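Local coordinates for protein beta-1,4-mannanase (Aplysia kurodai, PDB 3VUP) that probably hydrolyses the beta-1,4-linked mannose backbone of mannans in the digestive fluid of the sea hare, using a TIM-barrel catalytic domain, at residues A[268-271]-A[275-278]; A[226-229]-A[235-238]; A[58-63]-A[291-296]; A[48-53]-A[330-335]. All blocks are in the same frame, centred on the assembly; numbering follows the deposited sequence.

Contact 1: A[268-271]-A[275-278]; sequences GKWD and PFTH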
loop_
_atom_site.group_PDB
_atom_site.type_symbol
_atom_site.label_atom_id
_atom_site.label_comp_id
_atom_site.label_asym_id
_atom_site.label_seq_id
_atom_site.Cartn_x
_atom_site.Cartn_y
_atom_site.Cartn_z
ATOM N N GLY A 268 4.232 -7.587 22.896
ATOM C CA GLY A 268 2.967 -8.175 23.284
ATOM C C GLY A 268 1.831 -7.204 23.546
ATOM O O GLY A 268 0.720 -7.641 23.841
ATOM N N LYS A 269 2.088 -5.904 23.438
ATOM C CA LYS A 269 1.098 -4.900 23.823
ATOM C C LYS A 269 0.712 -3.978 22.680
ATOM O O LYS A 269 1.572 -3.448 21.975
ATOM C CB LYS A 269 1.630 -4.055 24.979
ATOM C CG LYS A 269 1.911 -4.852 26.235
ATOM C CD LYS A 269 2.473 -3.959 27.328
ATOM C CE LYS A 269 2.670 -4.721 28.631
ATOM N NZ LYS A 269 3.138 -3.838 29.738
ATOM N N TRP A 270 -0.590 -3.773 22.516
ATOM C CA TRP A 270 -1.092 -2.781 21.568
ATOM C C TRP A 270 -0.806 -1.379 22.090
ATOM O O TRP A 270 -0.982 -1.115 23.280
ATOM C CB TRP A 270 -2.596 -2.939 21.374
ATOM C CG TRP A 270 -3.003 -4.211 20.716
ATOM C CD1 TRP A 270 -3.756 -5.211 21.257
ATOM C CD2 TRP A 270 -2.694 -4.616 19.379
ATOM N NE1 TRP A 270 -3.936 -6.216 20.337
ATOM C CE2 TRP A 270 -3.289 -5.878 19.179
ATOM C CE3 TRP A 270 -1.974 -4.033 18.331
ATOM C CZ2 TRP A 270 -3.190 -6.566 17.974
ATOM C CZ3 TRP A 270 -1.866 -4.722 17.138
ATOM C CH2 TRP A 270 -2.477 -5.977 16.967
ATOM N N ASP A 271 -0.381 -0.473 21.212
ATOM C CA ASP A 271 -0.174 0.909 21.642
ATOM C C ASP A 271 -1.499 1.665 21.794
ATOM O O ASP A 271 -2.563 1.105 21.554
ATOM C CB ASP A 271 0.887 1.642 20.787
ATOM C CG ASP A 271 0.404 2.069 19.406
ATOM O OD1 ASP A 271 1.299 2.277 18.548
ATOM O OD2 ASP A 271 -0.812 2.244 19.176
ATOM N N PRO A 275 -5.274 0.181 15.848
ATOM C CA PRO A 275 -6.550 -0.187 15.229
ATOM C C PRO A 275 -7.212 -1.397 15.894
ATOM O O PRO A 275 -8.437 -1.455 15.938
ATOM C CB PRO A 275 -6.153 -0.467 13.779
ATOM C CG PRO A 275 -5.038 0.530 13.539
ATOM C CD PRO A 275 -4.250 0.502 14.840
ATOM N N PHE A 276 -6.415 -2.311 16.444
ATOM C CA PHE A 276 -6.931 -3.530 17.065
ATOM C C PHE A 276 -7.527 -3.344 18.452
ATOM O O PHE A 276 -8.027 -4.296 19.035
ATOM C CB PHE A 276 -5.868 -4.630 17.030
ATOM C CG PHE A 276 -5.752 -5.265 15.691
ATOM C CD1 PHE A 276 -6.676 -6.224 15.302
ATOM C CD2 PHE A 276 -4.777 -4.882 14.793
ATOM C CE1 PHE A 276 -6.625 -6.802 14.049
ATOM C CE2 PHE A 276 -4.707 -5.463 13.541
ATOM C CZ PHE A 276 -5.630 -6.418 13.169
ATOM N N THR A 277 -7.498 -2.118 18.970
ATOM C CA THR A 277 -8.203 -1.795 20.210
ATOM C C THR A 277 -9.144 -0.607 20.020
ATOM O O THR A 277 -9.676 -0.063 20.986
ATOM C CB THR A 277 -7.237 -1.501 21.361
ATOM O OG1 THR A 277 -6.357 -0.444 20.966
ATOM C CG2 THR A 277 -6.433 -2.746 21.729
ATOM N N HIS A 278 -9.360 -0.231 18.764
ATOM C CA HIS A 278 -10.233 0.875 18.410
ATOM C C HIS A 278 -11.161 0.494 17.264
ATOM O O HIS A 278 -11.232 -0.672 16.858
ATOM C CB HIS A 278 -9.391 2.117 18.111
ATOM C CG HIS A 278 -8.673 2.614 19.320
ATOM N ND1 HIS A 278 -7.424 2.161 19.685
ATOM C CD2 HIS A 278 -9.076 3.447 20.310
ATOM C CE1 HIS A 278 -7.073 2.726 20.827
ATOM N NE2 HIS A 278 -8.057 3.512 21.225
HETATM O O HOH W 1 -4.662 0.179 23.043
#
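Trp270 lays its indole against Phe276 and Thr277, across a bend of three intervening residues. Its CG lies beside the backbone N and anti to the carbonyl carbon (chi1 -66°), which turns the ring onto the 275-278 segment. Starting at the root, Trp270 CB is 3.9 Å from Thr277 CG2. CG keeps to the same methyl, and Trp270 CD1 comes nearest to Thr277 CG2, at 3.7 Å. From CD2 and CE2 onward the partner changes to Phe276, whose CB stands over the face of the six-membered ring, 3.5 Å from the ring centroid of Trp270 and 16° off its normal, a CH-pi contact. The two segments belong to the connection between strands 259-262 and 289-293, the sixth and seventh of the (beta/alpha)8 barrel, and a 3-10 turn at 275-276 presents Phe276 to the indole. Trp270 CZ2 meets Phe276 CB at 3.4 Å, CZ3 meets CD2, and at the far end Trp270 CH2 meets Phe276 CD2 at 3.3 Å. The ring planes are only 21° from parallel, but with centroids 4.9 Å apart the offset leaves little of one ring above the other. Met307 of helix 304-313 touches both aromatic side chains, and Phe276 also packs edge-to-face with Phe294. On the polar flank a water donates to Asp271 O at 2.7 Å and lies 2.8 Å from Thr277 OG1, a hydroxyl also hydrogen-bonded to Ala274 O.

Contact 2: A[226-229]-A[235-238]; sequences NPKS and NMNN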
loop_
_atom_site.group_PDB
_atom_site.type_symbol
_atom_site.label_atom_id
_atom_site.label_comp_id
_atom_site.label_asym_id
_atom_site.label_seq_id
_atom_site.Cartn_x
_atom_site.Cartn_y
_atom_site.Cartn_z
ATOM N N ASN A 226 1.736 2.922 11.100
ATOM C CA ASN A 226 0.976 3.056 12.329
ATOM C C ASN A 226 0.070 4.262 12.067
ATOM O O ASN A 226 0.530 5.252 11.494
ATOM C CB ASN A 226 1.964 3.340 13.474
ATOM C CG ASN A 226 1.314 3.379 14.846
ATOM O OD1 ASN A 226 0.318 4.076 15.056
ATOM N ND2 ASN A 226 1.887 2.633 15.796
ATOM N N PRO A 227 -1.210 4.199 12.471
ATOM C CA PRO A 227 -2.077 5.351 12.205
ATOM C C PRO A 227 -1.671 6.647 12.920
ATOM O O PRO A 227 -2.270 7.677 12.634
ATOM C CB PRO A 227 -3.451 4.878 12.697
ATOM C CG PRO A 227 -3.144 3.800 13.676
ATOM C CD PRO A 227 -1.940 3.101 13.123
ATOM N N LYS A 228 -0.671 6.607 13.800
ATOM C CA LYS A 228 -0.154 7.828 14.409
ATOM C C LYS A 228 0.220 8.925 13.412
ATOM O O LYS A 228 0.189 10.092 13.782
ATOM C CB LYS A 228 1.025 7.520 15.332
ATOM C CG LYS A 228 0.607 6.885 16.644
ATOM C CD LYS A 228 1.791 6.448 17.479
ATOM C CE LYS A 228 1.319 5.783 18.768
ATOM N NZ LYS A 228 2.460 5.425 19.659
ATOM N N SER A 229 0.595 8.578 12.177
ATOM C CA SER A 229 0.900 9.597 11.171
ATOM C C SER A 229 -0.297 10.012 10.314
ATOM O O SER A 229 -0.141 10.847 9.429
ATOM C CB SER A 229 1.995 9.094 10.244
ATOM O OG SER A 229 1.528 7.908 9.636
ATOM N N ASN A 235 -4.190 12.851 19.808
ATOM C CA ASN A 235 -3.081 13.796 19.973
ATOM C C ASN A 235 -2.066 13.705 18.829
ATOM O O ASN A 235 -0.909 14.102 18.983
ATOM C CB ASN A 235 -2.383 13.649 21.339
ATOM C CG ASN A 235 -3.359 13.607 22.502
ATOM O OD1 ASN A 235 -4.294 14.408 22.574
ATOM N ND2 ASN A 235 -3.145 12.664 23.425
ATOM N N MET A 236 -2.517 13.203 17.679
ATOM C CA MET A 236 -1.681 13.030 16.505
ATOM C C MET A 236 -2.040 14.043 15.416
ATOM O O MET A 236 -2.910 14.895 15.603
ATOM C CB MET A 236 -1.796 11.591 15.994
ATOM C CG MET A 236 -1.311 10.576 17.023
ATOM S SD MET A 236 0.458 10.698 17.357
ATOM C CE MET A 236 0.507 10.033 19.028
ATOM N N ASN A 237 -1.375 13.920 14.275
ATOM C CA ASN A 237 -1.519 14.837 13.160
ATOM C C ASN A 237 -1.604 14.011 11.879
ATOM O O ASN A 237 -0.711 13.201 11.612
ATOM C CB ASN A 237 -0.277 15.734 13.177
ATOM C CG ASN A 237 -0.226 16.737 12.056
ATOM O OD1 ASN A 237 -1.215 17.005 11.378
ATOM N ND2 ASN A 237 0.956 17.323 11.860
ATOM N N ASN A 238 -2.663 14.202 11.088
ATOM C CA ASN A 238 -2.816 13.460 9.840
ATOM C C ASN A 238 -2.066 14.146 8.713
ATOM O O ASN A 238 -2.484 15.200 8.232
ATOM C CB ASN A 238 -4.288 13.314 9.459
ATOM C CG ASN A 238 -4.470 12.611 8.135
ATOM O OD1 ASN A 238 -3.573 11.904 7.660
ATOM N ND2 ASN A 238 -5.630 12.805 7.520
HETATM O O HOH W 2 1.252 12.602 13.352
#
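Met236 folds its side chain over the backbone and aliphatic stem of Lys228, and this is the tight side-chain half of the contact, though both chains are partly exposed and form its solvent side. Met236 CB sits 3.3 Å from Lys228 O. A bend at chi2 (-66°) carries the sulfur back along the lysine, where Met236 SD is 3.8 Å from Lys228 CB and Met236 CE 4.0 Å from Lys228 CG. Cutting this methionine back to alanine would remove SD and CE and would probably leave the lysine stem without its cover, freer to swing. The other half is a buried meeting of backbones with no direct bond. Ser229 O and Asn237 O face each other at 3.3 Å, two acceptors that cannot bond. A single water bridges instead, donating to Lys228 O at 2.8 Å and to Asn237 O at 2.7 Å. Farther along, the backbone of Ser229 is hydrogen-bonded to His239, while Ser229 OG bonds to Glu164. The approach to the 3-10 turn is set by Asn226 OD1, which accepts from Lys228 N at 3.0 Å with a fairly straight N-H...O angle of 164°. That bond defines an Asx turn, placed here in the loop that follows strand 220-224, the fifth strand of the TIM barrel.

Contact 3: A[58-63]-A[291-296]; sequences SMRLWI and VGEFWE. With SO4 (sulfate ion), chain F.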
loop_
_atom_site.group_PDB
_atom_site.type_symbol
_atom_site.label_atom_id
_atom_site.label_comp_id
_atom_site.label_asym_id
_atom_site.label_seq_id
_atom_site.Cartn_x
_atom_site.Cartn_y
_atom_site.Cartn_z
ATOM N N SER A 58 -8.164 -10.319 -2.146
ATOM C CA SER A 58 -7.215 -9.190 -2.220
ATOM C C SER A 58 -5.784 -9.641 -1.983
ATOM O O SER A 58 -5.551 -10.341 -0.996
ATOM C CB SER A 58 -7.513 -8.186 -1.102
ATOM O OG SER A 58 -8.668 -7.421 -1.354
ATOM N N MET A 59 -4.841 -9.188 -2.806
ATOM C CA MET A 59 -3.415 -9.441 -2.609
ATOM C C MET A 59 -2.634 -8.128 -2.736
ATOM O O MET A 59 -2.727 -7.479 -3.781
ATOM C CB MET A 59 -2.920 -10.419 -3.681
ATOM C CG MET A 59 -1.460 -10.833 -3.561
ATOM S SD MET A 59 -1.140 -12.097 -2.320
ATOM C CE MET A 59 -1.513 -13.596 -3.232
ATOM N N ARG A 60 -1.857 -7.772 -1.715
ATOM C CA ARG A 60 -0.897 -6.678 -1.807
ATOM C C ARG A 60 0.466 -7.309 -2.075
ATOM O O ARG A 60 0.825 -8.306 -1.450
ATOM C CB ARG A 60 -0.877 -5.884 -0.502
ATOM C CG ARG A 60 0.145 -4.739 -0.463
ATOM C CD ARG A 60 -0.141 -3.857 0.722
ATOM N NE ARG A 60 0.727 -2.699 0.926
ATOM C CZ ARG A 60 1.640 -2.583 1.889
ATOM N NH1 ARG A 60 1.950 -3.608 2.678
ATOM N NH2 ARG A 60 2.264 -1.422 2.049
ATOM N N LEU A 61 1.220 -6.752 -3.017
ATOM C CA LEU A 61 2.564 -7.254 -3.306
ATOM C C LEU A 61 3.422 -6.096 -3.789
ATOM O O LEU A 61 2.914 -5.097 -4.307
ATOM C CB LEU A 61 2.556 -8.412 -4.309
ATOM C CG LEU A 61 2.402 -8.112 -5.803
ATOM C CD1 LEU A 61 2.591 -9.392 -6.598
ATOM C CD2 LEU A 61 1.051 -7.502 -6.121
ATOM N N TRP A 62 4.724 -6.222 -3.577
ATOM C CA TRP A 62 5.621 -5.089 -3.711
ATOM C C TRP A 62 6.402 -5.157 -5.014
ATOM O O TRP A 62 6.861 -6.227 -5.422
ATOM C CB TRP A 62 6.579 -5.028 -2.533
ATOM C CG TRP A 62 5.952 -4.831 -1.174
ATOM C CD1 TRP A 62 4.638 -4.949 -0.807
ATOM C CD2 TRP A 62 6.667 -4.511 0.008
ATOM N NE1 TRP A 62 4.497 -4.690 0.541
ATOM C CE2 TRP A 62 5.739 -4.424 1.064
ATOM C CE3 TRP A 62 8.015 -4.263 0.275
ATOM C CZ2 TRP A 62 6.127 -4.121 2.376
ATOM C CZ3 TRP A 62 8.398 -3.964 1.555
ATOM C CH2 TRP A 62 7.460 -3.903 2.598
ATOM N N ILE A 63 6.560 -3.995 -5.647
ATOM C CA ILE A 63 7.092 -3.903 -7.000
ATOM C C ILE A 63 8.521 -3.349 -7.024
ATOM O O ILE A 63 9.470 -4.129 -7.015
ATOM C CB ILE A 63 6.149 -3.085 -7.930
ATOM C CG1 ILE A 63 4.684 -3.550 -7.778
ATOM C CG2 ILE A 63 6.624 -3.173 -9.369
ATOM C CD1 ILE A 63 4.438 -5.011 -8.079
ATOM N N VAL A 291 -7.043 -2.135 7.095
ATOM C CA VAL A 291 -5.961 -2.563 7.967
ATOM C C VAL A 291 -5.098 -3.501 7.119
ATOM O O VAL A 291 -5.417 -4.682 6.934
ATOM C CB VAL A 291 -6.473 -3.223 9.259
ATOM C CG1 VAL A 291 -5.301 -3.619 10.137
ATOM C CG2 VAL A 291 -7.395 -2.267 10.004
ATOM N N GLY A 292 -4.041 -2.928 6.548
ATOM C CA GLY A 292 -3.307 -3.533 5.452
ATOM C C GLY A 292 -2.089 -4.371 5.799
ATOM O O GLY A 292 -1.485 -4.940 4.890
ATOM N N GLU A 293 -1.728 -4.443 7.081
ATOM C CA GLU A 293 -0.741 -5.412 7.576
ATOM C C GLU A 293 -1.035 -5.713 9.027
ATOM O O GLU A 293 -1.340 -4.798 9.793
ATOM C CB GLU A 293 0.690 -4.875 7.536
ATOM C CG GLU A 293 1.330 -4.702 6.181
ATOM C CD GLU A 293 2.788 -4.286 6.280
ATOM O OE1 GLU A 293 3.392 -4.435 7.374
ATOM O OE2 GLU A 293 3.330 -3.822 5.252
ATOM N N PHE A 294 -0.882 -6.985 9.392
ATOM C CA PHE A 294 -0.925 -7.460 10.766
ATOM C C PHE A 294 -0.574 -8.939 10.741
ATOM O O PHE A 294 -0.681 -9.583 9.691
ATOM C CB PHE A 294 -2.314 -7.264 11.399
ATOM C CG PHE A 294 -3.436 -7.984 10.686
ATOM C CD1 PHE A 294 -3.838 -9.259 11.069
ATOM C CD2 PHE A 294 -4.113 -7.365 9.645
ATOM C CE1 PHE A 294 -4.878 -9.900 10.423
ATOM C CE2 PHE A 294 -5.160 -7.999 8.995
ATOM C CZ PHE A 294 -5.545 -9.273 9.387
ATOM N N TRP A 295 -0.162 -9.480 11.885
ATOM C CA TRP A 295 0.020 -10.920 12.008
ATOM C C TRP A 295 -0.046 -11.355 13.461
ATOM O O TRP A 295 0.081 -10.540 14.373
ATOM C CB TRP A 295 1.287 -11.442 11.320
ATOM C CG TRP A 295 2.611 -10.906 11.791
ATOM C CD1 TRP A 295 2.863 -9.996 12.782
ATOM C CD2 TRP A 295 3.876 -11.283 11.257
ATOM N NE1 TRP A 295 4.221 -9.771 12.874
ATOM C CE2 TRP A 295 4.859 -10.542 11.936
ATOM C CE3 TRP A 295 4.267 -12.151 10.239
ATOM C CZ2 TRP A 295 6.219 -10.679 11.652
ATOM C CZ3 TRP A 295 5.608 -12.284 9.954
ATOM C CH2 TRP A 295 6.570 -11.544 10.651
ATOM N N GLU A 296 -0.243 -12.651 13.673
ATOM C CA GLU A 296 -0.515 -13.154 15.008
ATOM C C GLU A 296 0.664 -12.992 15.967
ATOM O O GLU A 296 0.467 -12.719 17.152
ATOM C CB GLU A 296 -0.958 -14.619 14.932
ATOM C CG GLU A 296 -1.366 -15.213 16.272
ATOM C CD GLU A 296 -1.963 -16.615 16.178
ATOM O OE1 GLU A 296 -1.717 -17.417 17.096
ATOM O OE2 GLU A 296 -2.722 -16.916 15.238
HETATM S S SO4 F . 1.281 -15.332 11.996
HETATM O O1 SO4 F . 2.154 -14.903 10.932
HETATM O O2 SO4 F . 0.036 -15.108 11.373
HETATM O O3 SO4 F . 1.261 -16.775 12.116
HETATM O O4 SO4 F . 1.781 -14.769 13.241
#
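Arg60 and Glu293 meet inside the TIM barrel, joined by a salt bridge between its second and seventh strands, not neighbours in the sheet, whose segment axes come no closer than 9.4 Å. The bond runs from Arg60 NH1 to Glu293 OE2, 2.9 Å long with an N-H...O angle of 152°. Glu293 OE2 lies near the guanidinium plane and receives the N-H on its anti lone pair. The two flat groups are turned 50° against each other, and this one bond connects them. Trp62 lines the same place: its CZ2 is 4.0 Å from Glu293 OE2, which lies at the ring edge, and its NE1 is 3.5 Å above the guanidinium plane of Arg60. The arginine is extended from CG to NE, with CG anti to the backbone N (chi1 177°). One shell out, its other nitrogens also have partners: NE in a salt bridge with Asp158, NH2 bonded to Asn161; NH1 also bonds Asn22. Tyr264 OH holds Glu293 OE1, and Tris, probably from the crystallisation liquor, is hydrogen-bonded to OE2. In clan GH-A hydrolases the nucleophile is a glutamate ending the seventh strand, the place of Glu293, consistent with an active-site role. Beyond the strand a sulfate, probably likewise from the liquor, rests against Trp295, its O1 3.5 Å from Trp295 CE3, and its O2 accepts a weak hydrogen bond from Glu296 N at 3.4 Å.

Contact 4: A[48-53]-A[330-335]; sequences FKKLHD and NQRKGI. With SO4 (sulfate ion), chain F.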
loop_
_atom_site.group_PDB
_atom_site.type_symbol
_atom_site.label_atom_id
_atom_site.label_comp_id
_atom_site.label_asym_id
_atom_site.label_seq_id
_atom_site.Cartn_x
_atom_site.Cartn_y
_atom_site.Cartn_z
ATOM N N PHE A 48 -1.661 -17.069 -5.472
ATOM C CA PHE A 48 -2.986 -16.575 -5.829
ATOM C C PHE A 48 -4.044 -17.674 -5.693
ATOM O O PHE A 48 -5.143 -17.437 -5.197
ATOM C CB PHE A 48 -3.000 -15.996 -7.243
ATOM C CG PHE A 48 -2.453 -14.594 -7.327
ATOM C CD1 PHE A 48 -3.292 -13.507 -7.167
ATOM C CD2 PHE A 48 -1.103 -14.360 -7.543
ATOM C CE1 PHE A 48 -2.805 -12.214 -7.231
ATOM C CE2 PHE A 48 -0.611 -13.061 -7.612
ATOM C CZ PHE A 48 -1.466 -11.992 -7.459
ATOM N N LYS A 49 -3.723 -18.878 -6.146
ATOM C CA LYS A 49 -4.674 -19.978 -6.045
ATOM C C LYS A 49 -5.002 -20.297 -4.589
ATOM O O LYS A 49 -6.171 -20.432 -4.232
ATOM C CB LYS A 49 -4.147 -21.222 -6.743
ATOM C CG LYS A 49 -5.129 -22.381 -6.686
ATOM C CD LYS A 49 -4.600 -23.593 -7.421
ATOM C CE LYS A 49 -5.698 -24.618 -7.665
ATOM N NZ LYS A 49 -6.278 -25.118 -6.396
ATOM N N LYS A 50 -3.977 -20.418 -3.751
ATOM C CA LYS A 50 -4.198 -20.722 -2.339
ATOM C C LYS A 50 -5.032 -19.644 -1.658
ATOM O O LYS A 50 -5.918 -19.949 -0.856
ATOM C CB LYS A 50 -2.873 -20.904 -1.600
ATOM C CG LYS A 50 -2.167 -22.192 -1.972
ATOM C CD LYS A 50 -0.934 -22.436 -1.125
ATOM C CE LYS A 50 0.154 -21.415 -1.427
ATOM N NZ LYS A 50 1.425 -21.720 -0.705
ATOM N N LEU A 51 -4.752 -18.384 -1.980
ATOM C CA LEU A 51 -5.508 -17.284 -1.406
ATOM C C LEU A 51 -6.975 -17.328 -1.819
ATOM O O LEU A 51 -7.871 -17.185 -0.988
ATOM C CB LEU A 51 -4.882 -15.956 -1.816
ATOM C CG LEU A 51 -5.614 -14.705 -1.343
ATOM C CD1 LEU A 51 -5.676 -14.661 0.181
ATOM C CD2 LEU A 51 -4.935 -13.464 -1.897
ATOM N N HIS A 52 -7.219 -17.534 -3.108
ATOM C CA HIS A 52 -8.581 -17.653 -3.600
ATOM C C HIS A 52 -9.318 -18.834 -2.962
ATOM O O HIS A 52 -10.468 -18.716 -2.531
ATOM C CB HIS A 52 -8.585 -17.831 -5.115
ATOM C CG HIS A 52 -9.912 -18.258 -5.650
ATOM N ND1 HIS A 52 -11.010 -17.426 -5.658
ATOM C CD2 HIS A 52 -10.329 -19.439 -6.160
ATOM C CE1 HIS A 52 -12.044 -18.070 -6.168
ATOM N NE2 HIS A 52 -11.658 -19.295 -6.479
ATOM N N ASP A 53 -8.654 -19.981 -2.921
ATOM C CA ASP A 53 -9.269 -21.179 -2.361
ATOM C C ASP A 53 -9.642 -20.986 -0.887
ATOM O O ASP A 53 -10.613 -21.569 -0.410
ATOM C CB ASP A 53 -8.352 -22.390 -2.537
ATOM C CG ASP A 53 -8.237 -22.836 -3.988
ATOM O OD1 ASP A 53 -9.076 -22.416 -4.811
ATOM O OD2 ASP A 53 -7.316 -23.624 -4.298
ATOM N N ASN A 330 -1.211 -20.378 8.585
ATOM C CA ASN A 330 -1.989 -19.859 9.688
ATOM C C ASN A 330 -2.993 -18.814 9.222
ATOM O O ASN A 330 -4.161 -18.830 9.614
ATOM C CB ASN A 330 -1.065 -19.264 10.751
ATOM C CG ASN A 330 -1.786 -18.988 12.052
ATOM O OD1 ASN A 330 -2.532 -19.835 12.546
ATOM N ND2 ASN A 330 -1.587 -17.789 12.606
ATOM N N GLN A 331 -2.537 -17.889 8.389
ATOM C CA GLN A 331 -3.362 -16.738 8.053
ATOM C C GLN A 331 -4.597 -17.101 7.237
ATOM O O GLN A 331 -5.646 -16.476 7.389
ATOM C CB GLN A 331 -2.524 -15.647 7.379
ATOM C CG GLN A 331 -1.486 -15.089 8.337
ATOM C CD GLN A 331 -0.547 -14.090 7.702
ATOM O OE1 GLN A 331 -0.639 -13.781 6.513
ATOM N NE2 GLN A 331 0.366 -13.567 8.506
ATOM N N ARG A 332 -4.476 -18.127 6.400
ATOM C CA ARG A 332 -5.618 -18.599 5.632
ATOM C C ARG A 332 -6.785 -19.024 6.500
ATOM O O ARG A 332 -7.931 -18.971 6.056
ATOM C CB ARG A 332 -5.225 -19.752 4.725
ATOM C CG ARG A 332 -4.518 -19.313 3.469
ATOM C CD ARG A 332 -4.319 -20.457 2.486
ATOM N NE ARG A 332 -3.286 -21.399 2.901
ATOM C CZ ARG A 332 -1.986 -21.220 2.688
ATOM N NH1 ARG A 332 -1.111 -22.135 3.087
ATOM N NH2 ARG A 332 -1.554 -20.112 2.087
ATOM N N LYS A 333 -6.507 -19.456 7.727
ATOM C CA LYS A 333 -7.598 -19.817 8.620
ATOM C C LYS A 333 -8.486 -18.625 8.918
ATOM O O LYS A 333 -9.708 -18.750 8.986
ATOM C CB LYS A 333 -7.052 -20.298 9.963
ATOM C CG LYS A 333 -6.171 -21.508 9.901
ATOM C CD LYS A 333 -5.634 -21.857 11.278
ATOM C CE LYS A 333 -6.741 -22.348 12.196
ATOM N NZ LYS A 333 -6.224 -22.655 13.554
ATOM N N GLY A 334 -7.870 -17.467 9.121
ATOM C CA GLY A 334 -8.638 -16.271 9.402
ATOM C C GLY A 334 -9.400 -15.777 8.192
ATOM O O GLY A 334 -10.557 -15.374 8.296
ATOM N N ILE A 335 -8.739 -15.800 7.039
ATOM C CA ILE A 335 -9.372 -15.455 5.776
ATOM C C ILE A 335 -10.595 -16.348 5.523
ATOM O O ILE A 335 -11.673 -15.859 5.181
ATOM C CB ILE A 335 -8.345 -15.565 4.636
ATOM C CG1 ILE A 335 -7.269 -14.488 4.808
ATOM C CG2 ILE A 335 -9.014 -15.473 3.275
ATOM C CD1 ILE A 335 -6.022 -14.738 4.000
HETATM S S SO4 F . 1.281 -15.332 11.996
HETATM O O1 SO4 F . 2.154 -14.903 10.932
HETATM O O2 SO4 F . 0.036 -15.108 11.373
HETATM O O3 SO4 F . 1.261 -16.775 12.116
HETATM O O4 SO4 F . 1.781 -14.769 13.241
HETATM O O HOH W 3 1.227 -19.449 1.322
HETATM O O HOH W 4 1.507 -22.158 2.116
#
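Leu51 against Ile335 and Lys50 against Arg332 form a side-chain contact between two helices of the barrel's outer layer, 36-53 and 324-338, which follow the first and the eighth strands. The inner half is apolar: Leu51 CD1 touches Ile335 CD1 at 3.8 Å, the two side chains crossing at about a right angle, and Leu51 also rests on Met59 of strand 58-65. The outer half is charged, and its details hold for one of two Arg332 conformers, so they are less certain. Arg332 CD lies 3.7 Å from Lys50 O, and a bend at chi3 (-73°) swings the Arg332 guanidinium so that one face lies by Lys50 CD, 3.9 Å from its plane. A bend at chi3 of Lys50 (-68°) directs CE and NZ, leaving Lys50 NZ 4.4 Å from Arg332 NH2. Two waters lie in the guanidinium plane and accept from both residues; one is 2.9 Å from Lys50 NZ and 2.8 Å from Arg332 NH1. Away from helix 36-53, a sulfate accepts hydrogen bonds from Asn330 ND2 (to O3, 3.1 Å) and Gln331 NE2 (to O2, 3.3 Å). Gln331 OE1 also bonds Ser321 OG, and its NE2 Trp322 O. A leucine in place of Gln331 is likely to leave Ser321 OG and Trp322 O without these mates and to weaken the grip on the sulfate. Since Lys50 is salt-bridged to Glu47 and Arg332 to Asp329, the two cations probably tolerate each other, with shared waters screening the rest.

In the fold
Read from the N terminus, helix 36-53 opens contact 4 and strand 58-65, next in the chain, opens contact 3. The chain then runs round the barrel to the loop after the fifth strand, where contact 2 closes a short loop, and past the sixth strand, where contact 1 closes another. These two stand in series, both nested inside contact 3, which closes at 291-296 and is itself nested inside contact 4, closed by helix 324-338. None cross. Neighbouring contacts also touch: Asp271 reaches Asn226 between contacts 1 and 2, Phe276 packs on Val291 between 1 and 3, and Glu296 meets Asn330 between 3 and 4, which share the sulfate.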